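Local coordinates for protein myroilysin (Myroides profundi, PDB 5CZW) that probably cleaves peptide bonds as a zinc metalloendopeptidase of the astacin (M12A) family and is activated by a cysteine-switch mechanism, at residues A[85-88]-A[89-92]; A[121-124]-A[125-128]; A[135-138]-A[139-143]; A[149-152]-A[153-157]. The protein carries 1 engineered substitution. All blocks are in the same frame, centred on the assembly; numbering follows the deposited sequence.

Contact 1 of 4, residues A[85-88]-A[89-92]; sequences GTPQ and IRVT
Arg90 turns back to Pro87 through two torsions: the first sets CG beside the backbone N, opposite the carbonyl carbon, and the third (chi3 -66°) bends the chain at the CG-CD bond. That bend brings the edge of the guanidinium to the Pro87 carbonyl, just before strand 89-92. There Arg90 NH1 donates to Pro87 O at 2.9 Å, with an N-H...O angle of 146°. The C=O...NH1 angle of 169° shows the carbonyl pointing almost straight at the nitrogen, and the oxygen lies near the guanidinium plane. Lower down the side chain, Arg90 CG passes 3.4 Å from the same Pro87 O, and the two side chains cross nearly at right angles, Pro87 CB lying 4.2 Å from Arg90 CG. Thr86 CG2 lies obliquely to the guanidinium, a methyl contact 3.8 Å from Arg90 NH1.

A water extends the grip. It accepts from Arg90 NH1 at 2.9 Å and donates to Gln88 O at 2.6 Å, so the last carbonyl before the strand is tied to the same nitrogen. Arg90 NE bonds to Glu114 O and NH2, weakly, to Ile110 O, while strand 89-92 runs between strands 48-54 and 117-118. The buried guanidinium is thus met by three backbone carbonyls and a water, and the negative ends of those carbonyl dipoles would be expected to stabilise its positive charge.

Contact 2 of 4, residues A[121-124]-A[125-128]; sequences WFDD and STSD
From Asp123 to Thr126 the backbone folds into a type I beta turn, closed by Thr126 N donating to Asp123 O at 3.1 Å. An Asx turn is superimposed on it: Asp123 OD1 accepts from Ser125 N at 2.8 Å, a bent bond (N-H...O 133°) that meets the anti side of the carboxylate oxygen. Asp123 CG sits between its backbone N and carbonyl carbon (chi1 60°), which swings OD1 over the turn rather than away from it.

Thr126 answers in the other direction. Its OG1 accepts from Asp123 N at 2.9 Å, and the angle of 162° makes this bond much straighter than the Asx one. Asp123 and Thr126 are therefore joined by a backbone bond and by a side-chain-to-backbone bond, with the threonine hydroxyl tucked inside the reversal. A water 2.6 Å from Thr126 OG1 donates to Trp121 O at 3.0 Å and carries the network two residues further back.

The turn belongs to the loop between strand 117-118 and helix 128-143, and Ser127 OG caps the start of that helix at Glu130 N. Beneath the turn, Phe122 packs on Phe119, Phe131 and Val135, while Trp121 NE1 bonds to Glu130 OE2. The methyl of Thr126 joins this apolar side, its CG2 lying obliquely to the Phe122 ring, 3.9 Å from CD1.

Contact 3 of 4, residues A[135-138]-A[139-143]; sequences VIHE and FGHAL. With ZN (zinc ion), chain B.
His141 NE2 binds the zinc ion at 2.1 Å and His137 NE2 binds it at 2.3 Å; Cys23 and His147 complete the four-ligand site. One helical turn separates the two histidines. Their ring planes stand at 86°, and the two NE2 atoms converge on the metal, 3.5 Å from each other. His137 CG lies anti to its backbone N (chi1 -176°), whereas His141 CG lies beside its own N, and these different torsions direct the rings to a common point. Second-shell carbonyls fix the ring rotations: His137 ND1 bonds to Ile202 O and His141 ND1 to Met145 O.

Glu138 bends at chi2 and brings OE1 to the edge of the His141 ring, 3.2 Å from CD2 and near the ring plane; its side chain also touches Cys23. On another side of the helix, Val135 CG1 packs against Phe139 CD1 at 3.8 Å. Four i-to-i+4 backbone bonds join the segments, the straightest from Phe139 N to Val135 O, 2.9 Å and 171°. This is the HExxH helix of the metzincins, with the third histidine, His147, supplied by the chain after the helix and the cysteine of a cysteine switch on the metal.

Contact 4 of 4, residues A[149-152]-A[153-157]; sequences HQHP and LTNIP
Leu153 and Thr154 form the corner of a type I beta turn from Pro152 to Asn155, and Thr154 OG1 passes 3.8 Å from Pro152 CB while donating to Asn155 O. Asn155 closes the turn by giving its N to Pro152 O at 3.0 Å, with an N-H...O angle of 162°. Its side chain makes a second closure: ND2 donates to His151 NE2 at 3.0 Å, a bent bond of 142° that lies in the imidazole plane even though ring and amide planes are 52° apart.

Ile156 comes next, with CG1 beside its backbone N. From there CD1 reaches both histidines, 3.7 Å from His149 CE1 and 3.8 Å from His151 CE1, while CG1 packs across Pro152 CG at 4.0 Å. The two imidazoles are themselves joined by a weak bond between His149 NE2 and His151 ND1, 3.3 Å long.

The reversal lies at the surface in the loop from helix 128-143 to helix 160-167, shortly after the zinc ligand His147. His149 meets the Tyr187 ring edge-to-face and pairs its backbone with Gln191, in the chain beyond helix 178-184; Pro157 pairs with Thr213.

The four contacts follow one another along the chain, and none nests within or crosses another. Contact 1 ends the loop after strand 78-81 and leads into strand 89-92 inside the sheet. Contact 2 closes the reversal between strand 117-118 and helix 128-143, and contact 3 lies further along that helix. The helix links contacts 1 to 3: Ile89 CD1 of contact 1 packs 4.0 Å from Ala142 CB, and Phe122 CE2 of contact 2 lies 3.6 Å from Val135 CG2. Sheet and preceding loop thus meet the zinc-bearing helix. Contact 4 turns the chain beyond it, before helix 160-167, its centre about 36 Å from that of contact 1.

Contact 1 of 4, residues A[85-88]-A[89-92]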
ATOM      1  N   GLY A  85     -14.991  18.056   3.930  1.00 19.27           N
ATOM      2  CA  GLY A  85     -13.917  18.713   3.159  1.00 17.33           C
ATOM      3  C   GLY A  85     -13.242  17.744   2.204  1.00 17.66           C
ATOM      4  O   GLY A  85     -13.886  16.799   1.777  1.00 17.80           O
ATOM      5  N   THR A  86     -11.950  18.001   1.947  1.00 17.38           N
ATOM      6  CA  THR A  86     -11.131  17.211   1.035  1.00 15.64           C
ATOM      7  C   THR A  86     -10.032  16.690   1.937  1.00 13.48           C
ATOM      8  O   THR A  86      -9.150  17.429   2.344  1.00 13.44           O
ATOM      9  CB  THR A  86     -10.460  18.074  -0.055  1.00 17.57           C
ATOM     10  OG1 THR A  86     -11.456  18.593  -0.948  1.00 23.20           O
ATOM     11  CG2 THR A  86      -9.530  17.192  -0.882  1.00 19.29           C
ATOM     12  N   PRO A  87     -10.143  15.439   2.406  1.00 12.15           N
ATOM     13  CA  PRO A  87      -9.194  14.868   3.309  1.00 11.84           C
ATOM     14  C   PRO A  87      -7.852  14.765   2.587  1.00 10.88           C
ATOM     15  O   PRO A  87      -7.786  14.626   1.353  1.00 11.08           O
ATOM     16  CB  PRO A  87      -9.770  13.480   3.574  1.00 11.26           C
ATOM     17  CG  PRO A  87     -11.212  13.594   3.237  1.00 12.24           C
ATOM     18  CD  PRO A  87     -11.243  14.519   2.080  1.00 12.73           C
ATOM     19  N   GLN A  88      -6.788  14.760   3.354  1.00 11.02           N
ATOM     20  CA  GLN A  88      -5.456  14.697   2.779  1.00 11.17           C
ATOM     21  C   GLN A  88      -5.101  13.316   2.236  1.00 10.46           C
ATOM     22  O   GLN A  88      -4.457  13.172   1.180  1.00 10.69           O
ATOM     23  CB  GLN A  88      -4.418  15.125   3.800  1.00 11.43           C
ATOM     24  CG  GLN A  88      -4.403  16.601   4.096  1.00 11.98           C
ATOM     25  CD  GLN A  88      -3.665  17.008   5.330  1.00 14.71           C
ATOM     26  OE1 GLN A  88      -3.854  16.456   6.391  1.00 15.65           O
ATOM     27  NE2 GLN A  88      -2.797  17.978   5.168  1.00 16.07           N
ATOM     28  N   ILE A  89      -5.565  12.294   2.980  1.00  8.88           N
ATOM     29  CA  ILE A  89      -5.482  10.867   2.572  1.00  9.00           C
ATOM     30  C   ILE A  89      -6.889  10.459   2.302  1.00  8.38           C
ATOM     31  O   ILE A  89      -7.796  10.648   3.097  1.00  9.04           O
ATOM     32  CB  ILE A  89      -4.841  10.003   3.650  1.00  8.69           C
ATOM     33  CG1 ILE A  89      -3.357  10.434   3.787  1.00  9.65           C
ATOM     34  CG2 ILE A  89      -4.947   8.505   3.309  1.00  8.91           C
ATOM     35  CD1 ILE A  89      -2.666   9.823   4.960  1.00  9.63           C
ATOM     36  N   ARG A  90      -7.063   9.893   1.102  1.00  7.41           N
ATOM     37  CA  ARG A  90      -8.412   9.501   0.596  1.00  8.42           C
ATOM     38  C   ARG A  90      -8.393   8.013   0.207  1.00  8.15           C
ATOM     39  O   ARG A  90      -7.665   7.594  -0.703  1.00  8.54           O
ATOM     40  CB  ARG A  90      -8.904  10.355  -0.567  1.00  8.86           C
ATOM     41  CG  ARG A  90      -8.953  11.846  -0.160  1.00  9.34           C
ATOM     42  CD  ARG A  90      -9.387  12.774  -1.307  1.00  9.25           C
ATOM     43  NE  ARG A  90      -8.436  12.803  -2.368  1.00  9.29           N
ATOM     44  CZ  ARG A  90      -7.369  13.557  -2.414  1.00  9.53           C
ATOM     45  NH1 ARG A  90      -7.080  14.305  -1.424  1.00  9.50           N
ATOM     46  NH2 ARG A  90      -6.535  13.489  -3.462  1.00 10.10           N
ATOM     47  N   VAL A  91      -9.049   7.229   1.044  1.00  7.86           N
ATOM     48  CA  VAL A  91      -8.969   5.751   1.004  1.00  7.81           C
ATOM     49  C   VAL A  91     -10.247   5.129   0.344  1.00  7.83           C
ATOM     50  O   VAL A  91     -11.425   5.394   0.747  1.00  8.05           O
ATOM     51  CB  VAL A  91      -8.939   5.184   2.438  1.00  8.66           C
ATOM     52  CG1 VAL A  91      -8.826   3.653   2.318  1.00  9.53           C
ATOM     53  CG2 VAL A  91      -7.847   5.836   3.250  1.00  8.74           C
ATOM     54  N   THR A  92     -10.020   4.397  -0.720  1.00  8.03           N
ATOM     55  CA  THR A  92     -11.063   3.563  -1.302  1.00  9.55           C
ATOM     56  C   THR A  92     -10.895   2.093  -1.037  1.00  9.42           C
ATOM     57  O   THR A  92      -9.843   1.670  -0.577  1.00  8.94           O
ATOM     58  CB  THR A  92     -11.154   3.823  -2.800  1.00  9.81           C
ATOM     59  OG1 THR A  92      -9.874   3.701  -3.369  1.00  9.35           O
ATOM     60  CG2 THR A  92     -11.741   5.258  -3.075  1.00 11.01           C
TER
HETATM   61  O   HOH W   1      -4.374  15.060  -0.635  1.00 11.65           O

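Contact 2 of 4, residues A[121-124]-A[125-128]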
ATOM      1  N   TRP A 121      -8.893  -5.917  -1.157  1.00  9.46           N
ATOM      2  CA  TRP A 121      -9.384  -7.268  -0.809  1.00 10.83           C
ATOM      3  C   TRP A 121      -9.997  -7.471   0.553  1.00 12.31           C
ATOM      4  O   TRP A 121     -10.228  -8.657   0.960  1.00 14.24           O
ATOM      5  CB  TRP A 121      -8.280  -8.289  -1.027  1.00 11.31           C
ATOM      6  CG  TRP A 121      -6.996  -8.068  -0.229  1.00 11.53           C
ATOM      7  CD1 TRP A 121      -6.801  -8.321   1.071  1.00 11.92           C
ATOM      8  CD2 TRP A 121      -5.766  -7.476  -0.697  1.00 11.07           C
ATOM      9  NE1 TRP A 121      -5.547  -7.977   1.456  1.00 12.55           N
ATOM     10  CE2 TRP A 121      -4.892  -7.441   0.378  1.00 11.25           C
ATOM     11  CE3 TRP A 121      -5.328  -6.976  -1.935  1.00 11.60           C
ATOM     12  CZ2 TRP A 121      -3.584  -6.940   0.261  1.00 10.68           C
ATOM     13  CZ3 TRP A 121      -4.054  -6.532  -2.062  1.00 11.12           C
ATOM     14  CH2 TRP A 121      -3.197  -6.511  -0.980  1.00 10.68           C
ATOM     15  N   PHE A 122     -10.331  -6.431   1.248  1.00 11.75           N
ATOM     16  CA  PHE A 122     -10.951  -6.589   2.541  1.00 12.35           C
ATOM     17  C   PHE A 122     -12.468  -6.865   2.359  1.00 14.65           C
ATOM     18  O   PHE A 122     -13.136  -6.374   1.432  1.00 14.56           O
ATOM     19  CB  PHE A 122     -10.744  -5.368   3.403  1.00 12.55           C
ATOM     20  CG  PHE A 122      -9.341  -5.053   3.803  1.00 10.25           C
ATOM     21  CD1 PHE A 122      -8.365  -6.004   3.941  1.00  9.07           C
ATOM     22  CD2 PHE A 122      -9.038  -3.745   4.111  1.00  8.73           C
ATOM     23  CE1 PHE A 122      -7.095  -5.651   4.356  1.00  8.73           C
ATOM     24  CE2 PHE A 122      -7.831  -3.426   4.596  1.00  8.97           C
ATOM     25  CZ  PHE A 122      -6.864  -4.413   4.749  1.00  8.38           C
ATOM     26  N   ASP A 123     -13.010  -7.632   3.300  1.00 15.70           N
ATOM     27  CA  ASP A 123     -14.479  -7.830   3.430  1.00 15.81           C
ATOM     28  C   ASP A 123     -14.730  -8.194   4.888  1.00 14.28           C
ATOM     29  O   ASP A 123     -13.827  -8.110   5.701  1.00 13.28           O
ATOM     30  CB  ASP A 123     -14.972  -8.920   2.495  1.00 17.88           C
ATOM     31  CG  ASP A 123     -14.332 -10.295   2.763  1.00 21.38           C
ATOM     32  OD1 ASP A 123     -14.215 -10.722   3.964  1.00 20.69           O
ATOM     33  OD2 ASP A 123     -13.872 -10.954   1.762  1.00 28.51           O
ATOM     34  N   ASP A 124     -15.995  -8.403   5.252  1.00 14.29           N
ATOM     35  CA  ASP A 124     -16.338  -8.434   6.667  1.00 16.25           C
ATOM     36  C   ASP A 124     -15.841  -9.761   7.290  1.00 14.48           C
ATOM     37  O   ASP A 124     -15.898  -9.934   8.517  1.00 15.49           O
ATOM     38  CB  ASP A 124     -17.856  -8.289   6.859  1.00 17.69           C
ATOM     39  CG  ASP A 124     -18.347  -6.866   6.669  1.00 20.91           C
ATOM     40  OD1 ASP A 124     -17.572  -5.939   6.397  1.00 21.47           O
ATOM     41  OD2 ASP A 124     -19.554  -6.698   6.767  1.00 25.60           O
ATOM     42  N   SER A 125     -15.414 -10.692   6.464  1.00 14.43           N
ATOM     43  CA  SER A 125     -14.800 -11.929   6.992  1.00 16.41           C
ATOM     44  C   SER A 125     -13.282 -11.878   7.090  1.00 15.01           C
ATOM     45  O   SER A 125     -12.661 -12.820   7.609  1.00 14.33           O
ATOM     46  CB  SER A 125     -15.244 -13.137   6.177  1.00 20.04           C
ATOM     47  OG  SER A 125     -16.619 -13.427   6.456  1.00 25.86           O
ATOM     48  N   THR A 126     -12.653 -10.735   6.776  1.00 13.61           N
ATOM     49  CA  THR A 126     -11.206 -10.645   6.747  1.00 12.88           C
ATOM     50  C   THR A 126     -10.657 -10.804   8.186  1.00 12.06           C
ATOM     51  O   THR A 126     -11.184 -10.233   9.121  1.00 12.27           O
ATOM     52  CB  THR A 126     -10.772  -9.288   6.076  1.00 13.17           C
ATOM     53  OG1 THR A 126     -11.122  -9.309   4.686  1.00 12.66           O
ATOM     54  CG2 THR A 126      -9.292  -9.065   6.207  1.00 13.99           C
ATOM     55  N   SER A 127      -9.581 -11.575   8.306  1.00 12.50           N
ATOM     56  CA  SER A 127      -8.934 -11.818   9.599  1.00 11.66           C
ATOM     57  C   SER A 127      -8.322 -10.594  10.221  1.00 12.24           C
ATOM     58  O   SER A 127      -7.906  -9.667   9.509  1.00 11.10           O
ATOM     59  CB  SER A 127      -7.857 -12.904   9.440  1.00 11.60           C
ATOM     60  OG  SER A 127      -6.698 -12.414   8.829  1.00 12.58           O
ATOM     61  N   ASP A 128      -8.214 -10.603  11.538  1.00 14.06           N
ATOM     62  CA  ASP A 128      -7.531  -9.472  12.178  1.00 15.11           C
ATOM     63  C   ASP A 128      -6.087  -9.345  11.676  1.00 12.68           C
ATOM     64  O   ASP A 128      -5.548  -8.245  11.529  1.00 13.64           O
ATOM     65  CB  ASP A 128      -7.630  -9.554  13.693  1.00 18.88           C
ATOM     66  CG  ASP A 128      -8.951  -8.960  14.232  1.00 24.16           C
ATOM     67  OD1 ASP A 128      -9.671  -8.217  13.506  1.00 27.66           O
ATOM     68  OD2 ASP A 128      -9.269  -9.170  15.415  1.00 26.60           O
TER
HETATM   69  O   HOH W   2      -9.353 -10.407   3.179  1.00 25.44           O
HETATM   70  O   HOH W   3     -13.719 -10.518  10.033  1.00 18.27           O

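Contact 3 of 4, residues A[135-138]-A[139-143]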
ATOM      1  N   VAL A 135      -3.288  -2.897   6.495  1.00  7.72           N
ATOM      2  CA  VAL A 135      -3.574  -1.518   6.861  1.00  7.32           C
ATOM      3  C   VAL A 135      -2.276  -0.860   7.350  1.00  7.23           C
ATOM      4  O   VAL A 135      -1.892   0.238   6.884  1.00  7.04           O
ATOM      5  CB  VAL A 135      -4.678  -1.364   7.908  1.00  7.37           C
ATOM      6  CG1 VAL A 135      -4.808   0.063   8.352  1.00  8.22           C
ATOM      7  CG2 VAL A 135      -5.962  -1.886   7.305  1.00  7.88           C
ATOM      8  N   ILE A 136      -1.586  -1.467   8.303  1.00  7.21           N
ATOM      9  CA  ILE A 136      -0.359  -0.865   8.804  1.00  8.21           C
ATOM     10  C   ILE A 136       0.624  -0.682   7.653  1.00  7.35           C
ATOM     11  O   ILE A 136       1.222   0.361   7.563  1.00  6.81           O
ATOM     12  CB  ILE A 136       0.268  -1.691   9.961  1.00  9.64           C
ATOM     13  CG1 ILE A 136      -0.769  -1.786  11.084  1.00 10.45           C
ATOM     14  CG2 ILE A 136       1.559  -1.088  10.463  1.00 10.36           C
ATOM     15  CD1 ILE A 136      -0.268  -2.405  12.350  1.00 11.04           C
ATOM     16  N   HIS A 137       0.743  -1.661   6.790  1.00  7.60           N
ATOM     17  CA  HIS A 137       1.629  -1.522   5.636  1.00  7.11           C
ATOM     18  C   HIS A 137       1.333  -0.297   4.719  1.00  6.52           C
ATOM     19  O   HIS A 137       2.200   0.482   4.419  1.00  7.96           O
ATOM     20  CB  HIS A 137       1.564  -2.813   4.867  1.00  7.81           C
ATOM     21  CG  HIS A 137       2.482  -2.886   3.708  1.00  7.36           C
ATOM     22  ND1 HIS A 137       3.684  -3.512   3.812  1.00  8.24           N
ATOM     23  CD2 HIS A 137       2.351  -2.520   2.419  1.00  8.56           C
ATOM     24  CE1 HIS A 137       4.288  -3.487   2.669  1.00 10.28           C
ATOM     25  NE2 HIS A 137       3.478  -2.949   1.797  1.00  7.11           N
ATOM     26  N   GLU A 138       0.088  -0.185   4.315  1.00  6.14           N
ATOM     27  CA  GLU A 138      -0.271   0.931   3.454  1.00  7.04           C
ATOM     28  C   GLU A 138      -0.121   2.229   4.116  1.00  7.11           C
ATOM     29  O   GLU A 138       0.317   3.211   3.479  1.00  7.10           O
ATOM     30  CB  GLU A 138      -1.702   0.763   2.851  1.00  7.13           C
ATOM     31  CG  GLU A 138      -1.891  -0.428   1.876  1.00  8.09           C
ATOM     32  CD  GLU A 138      -0.840  -0.564   0.764  1.00  8.38           C
ATOM     33  OE1 GLU A 138      -0.209   0.412   0.362  1.00  9.27           O
ATOM     34  OE2 GLU A 138      -0.695  -1.762   0.281  1.00  8.87           O
ATOM     35  N   PHE A 139      -0.459   2.303   5.440  1.00  8.54           N
ATOM     36  CA  PHE A 139      -0.184   3.541   6.184  1.00  8.33           C
ATOM     37  C   PHE A 139       1.282   3.859   6.375  1.00  8.30           C
ATOM     38  O   PHE A 139       1.692   5.054   6.474  1.00  9.95           O
ATOM     39  CB  PHE A 139      -1.065   3.624   7.454  1.00  8.40           C
ATOM     40  CG  PHE A 139      -2.453   4.157   7.161  1.00  8.44           C
ATOM     41  CD1 PHE A 139      -3.468   3.247   6.769  1.00  8.55           C
ATOM     42  CD2 PHE A 139      -2.794   5.486   7.152  1.00  8.74           C
ATOM     43  CE1 PHE A 139      -4.770   3.706   6.416  1.00  8.45           C
ATOM     44  CE2 PHE A 139      -4.111   5.917   6.864  1.00  8.83           C
ATOM     45  CZ  PHE A 139      -5.077   5.005   6.483  1.00  8.89           C
ATOM     46  N   GLY A 140       2.131   2.816   6.322  1.00  8.48           N
ATOM     47  CA  GLY A 140       3.586   3.002   6.298  1.00  7.79           C
ATOM     48  C   GLY A 140       3.978   3.744   5.049  1.00  7.20           C
ATOM     49  O   GLY A 140       4.713   4.730   5.100  1.00  8.78           O
ATOM     50  N   HIS A 141       3.502   3.330   3.876  1.00  6.10           N
ATOM     51  CA  HIS A 141       3.730   4.106   2.703  1.00  5.75           C
ATOM     52  C   HIS A 141       3.136   5.468   2.861  1.00  6.29           C
ATOM     53  O   HIS A 141       3.814   6.451   2.407  1.00  6.29           O
ATOM     54  CB  HIS A 141       2.997   3.440   1.538  1.00  5.48           C
ATOM     55  CG  HIS A 141       3.545   2.135   1.068  1.00  5.91           C
ATOM     56  ND1 HIS A 141       4.861   1.897   0.811  1.00  7.11           N
ATOM     57  CD2 HIS A 141       2.914   1.013   0.732  1.00  6.74           C
ATOM     58  CE1 HIS A 141       5.045   0.658   0.433  1.00  7.57           C
ATOM     59  NE2 HIS A 141       3.861   0.177   0.298  1.00  5.82           N
ATOM     60  N   ALA A 142       1.954   5.629   3.476  1.00  6.39           N
ATOM     61  CA  ALA A 142       1.359   6.986   3.648  1.00  7.63           C
ATOM     62  C   ALA A 142       2.234   7.968   4.486  1.00  9.10           C
ATOM     63  O   ALA A 142       2.177   9.207   4.309  1.00  9.04           O
ATOM     64  CB  ALA A 142      -0.069   6.940   4.179  1.00  8.41           C
ATOM     65  N   LEU A 143       3.086   7.382   5.355  1.00  7.98           N
ATOM     66  CA  LEU A 143       4.082   8.124   6.117  1.00  9.26           C
ATOM     67  C   LEU A 143       5.415   8.335   5.465  1.00  9.30           C
ATOM     68  O   LEU A 143       6.245   9.074   5.972  1.00 10.36           O
ATOM     69  CB  LEU A 143       4.258   7.485   7.474  1.00 10.35           C
ATOM     70  CG  LEU A 143       3.060   7.391   8.381  1.00 10.35           C
ATOM     71  CD1 LEU A 143       3.279   6.462   9.572  1.00 12.23           C
ATOM     72  CD2 LEU A 143       2.745   8.817   8.880  1.00 12.63           C
TER
HETATM   73 ZN    ZN B 301       3.587  -1.852  -0.234  1.00 16.66          ZN

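Contact 4 of 4, residues A[149-152]-A[153-157]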
ATOM      1  N   HIS A 149      12.775  -5.129   0.485  1.00 15.41           N
ATOM      2  CA  HIS A 149      12.776  -6.303  -0.400  1.00 14.43           C
ATOM      3  C   HIS A 149      14.179  -6.896  -0.342  1.00 15.42           C
ATOM      4  O   HIS A 149      15.117  -6.249  -0.683  1.00 18.37           O
ATOM      5  CB  HIS A 149      12.455  -5.888  -1.792  1.00 14.73           C
ATOM      6  CG  HIS A 149      12.681  -6.967  -2.780  1.00 14.06           C
ATOM      7  ND1 HIS A 149      11.903  -8.098  -2.824  1.00 15.10           N
ATOM      8  CD2 HIS A 149      13.574  -7.073  -3.779  1.00 13.98           C
ATOM      9  CE1 HIS A 149      12.340  -8.889  -3.796  1.00 15.95           C
ATOM     10  NE2 HIS A 149      13.347  -8.272  -4.398  1.00 16.29           N
ATOM     11  N   GLN A 150      14.268  -8.105   0.175  1.00 15.41           N
ATOM     12  CA  GLN A 150      15.506  -8.848   0.259  1.00 20.39           C
ATOM     13  C   GLN A 150      15.443  -9.708  -0.960  1.00 17.48           C
ATOM     14  O   GLN A 150      14.592 -10.589  -1.036  1.00 17.51           O
ATOM     15  CB  GLN A 150      15.457  -9.731   1.537  1.00 24.47           C
ATOM     16  CG  GLN A 150      16.777 -10.359   1.956  1.00 32.29           C
ATOM     17  CD  GLN A 150      17.724  -9.286   2.444  1.00 38.95           C
ATOM     18  OE1 GLN A 150      18.914  -9.333   2.175  1.00 48.14           O
ATOM     19  NE2 GLN A 150      17.169  -8.249   3.091  1.00 43.96           N
ATOM     20  N   HIS A 151      16.280  -9.400  -1.943  1.00 15.95           N
ATOM     21  CA  HIS A 151      16.296 -10.120  -3.178  1.00 17.71           C
ATOM     22  C   HIS A 151      16.816 -11.571  -3.020  1.00 16.57           C
ATOM     23  O   HIS A 151      17.879 -11.770  -2.461  1.00 16.10           O
ATOM     24  CB  HIS A 151      17.114  -9.372  -4.243  1.00 18.27           C
ATOM     25  CG  HIS A 151      16.873  -9.945  -5.591  1.00 21.61           C
ATOM     26  ND1 HIS A 151      15.656  -9.809  -6.220  1.00 23.38           N
ATOM     27  CD2 HIS A 151      17.621 -10.761  -6.376  1.00 20.95           C
ATOM     28  CE1 HIS A 151      15.666 -10.503  -7.344  1.00 23.47           C
ATOM     29  NE2 HIS A 151      16.859 -11.056  -7.478  1.00 22.26           N
ATOM     30  N   PRO A 152      16.036 -12.574  -3.469  1.00 15.02           N
ATOM     31  CA  PRO A 152      16.578 -13.907  -3.198  1.00 15.85           C
ATOM     32  C   PRO A 152      17.729 -14.260  -4.142  1.00 16.35           C
ATOM     33  O   PRO A 152      17.747 -13.806  -5.299  1.00 15.75           O
ATOM     34  CB  PRO A 152      15.436 -14.795  -3.569  1.00 15.80           C
ATOM     35  CG  PRO A 152      14.680 -14.075  -4.612  1.00 18.50           C
ATOM     36  CD  PRO A 152      14.684 -12.693  -4.040  1.00 16.87           C
ATOM     37  N   LEU A 153      18.595 -15.158  -3.678  1.00 15.93           N
ATOM     38  CA  LEU A 153      19.753 -15.627  -4.431  1.00 16.54           C
ATOM     39  C   LEU A 153      19.356 -16.288  -5.781  1.00 17.11           C
ATOM     40  O   LEU A 153      20.128 -16.287  -6.743  1.00 18.65           O
ATOM     41  CB  LEU A 153      20.532 -16.580  -3.527  1.00 19.64           C
ATOM     42  CG  LEU A 153      22.014 -16.697  -3.689  1.00 23.12           C
ATOM     43  CD1 LEU A 153      22.786 -15.448  -3.281  1.00 20.72           C
ATOM     44  CD2 LEU A 153      22.416 -17.924  -2.871  1.00 22.59           C
ATOM     45  N   THR A 154      18.172 -16.874  -5.834  1.00 14.95           N
ATOM     46  CA  THR A 154      17.683 -17.569  -7.003  1.00 17.54           C
ATOM     47  C   THR A 154      17.181 -16.615  -8.072  1.00 18.77           C
ATOM     48  O   THR A 154      16.986 -17.022  -9.217  1.00 20.84           O
ATOM     49  CB  THR A 154      16.517 -18.488  -6.649  1.00 17.59           C
ATOM     50  OG1 THR A 154      15.438 -17.732  -6.011  1.00 18.34           O
ATOM     51  CG2 THR A 154      16.975 -19.670  -5.791  1.00 15.96           C
ATOM     52  N   ASN A 155      16.924 -15.373  -7.699  1.00 19.62           N
ATOM     53  CA  ASN A 155      16.039 -14.537  -8.506  1.00 21.30           C
ATOM     54  C   ASN A 155      14.606 -14.956  -8.397  1.00 22.26           C
ATOM     55  O   ASN A 155      14.290 -16.075  -7.989  1.00 22.08           O
ATOM     56  CB  ASN A 155      16.366 -14.570 -10.007  1.00 22.21           C
ATOM     57  CG  ASN A 155      17.668 -13.842 -10.331  1.00 23.09           C
ATOM     58  OD1 ASN A 155      18.314 -14.127 -11.335  1.00 24.60           O
ATOM     59  ND2 ASN A 155      18.034 -12.894  -9.522  1.00 22.68           N
ATOM     60  N   ILE A 156      13.737 -14.039  -8.789  1.00 20.07           N
ATOM     61  CA  ILE A 156      12.323 -14.277  -8.631  1.00 20.19           C
ATOM     62  C   ILE A 156      11.728 -14.952  -9.850  1.00 20.19           C
ATOM     63  O   ILE A 156      11.840 -14.434 -10.946  1.00 19.79           O
ATOM     64  CB  ILE A 156      11.580 -12.952  -8.352  1.00 19.02           C
ATOM     65  CG1 ILE A 156      12.177 -12.260  -7.102  1.00 20.08           C
ATOM     66  CG2 ILE A 156      10.077 -13.231  -8.201  1.00 18.03           C
ATOM     67  CD1 ILE A 156      11.888 -10.777  -6.967  1.00 22.39           C
ATOM     68  N   PRO A 157      11.043 -16.093  -9.570  1.00 21.36           N
ATOM     69  CA  PRO A 157      10.457 -16.746 -10.729  1.00 22.68           C
ATOM     70  C   PRO A 157       9.124 -16.183 -11.230  1.00 20.59           C
ATOM     71  O   PRO A 157       8.151 -16.816 -11.147  1.00 25.03           O
ATOM     72  CB  PRO A 157      10.302 -18.199 -10.267  1.00 23.21           C
ATOM     73  CG  PRO A 157       9.898 -18.057  -8.901  1.00 23.04           C
ATOM     74  CD  PRO A 157      10.789 -16.986  -8.353  1.00 22.10           C
TER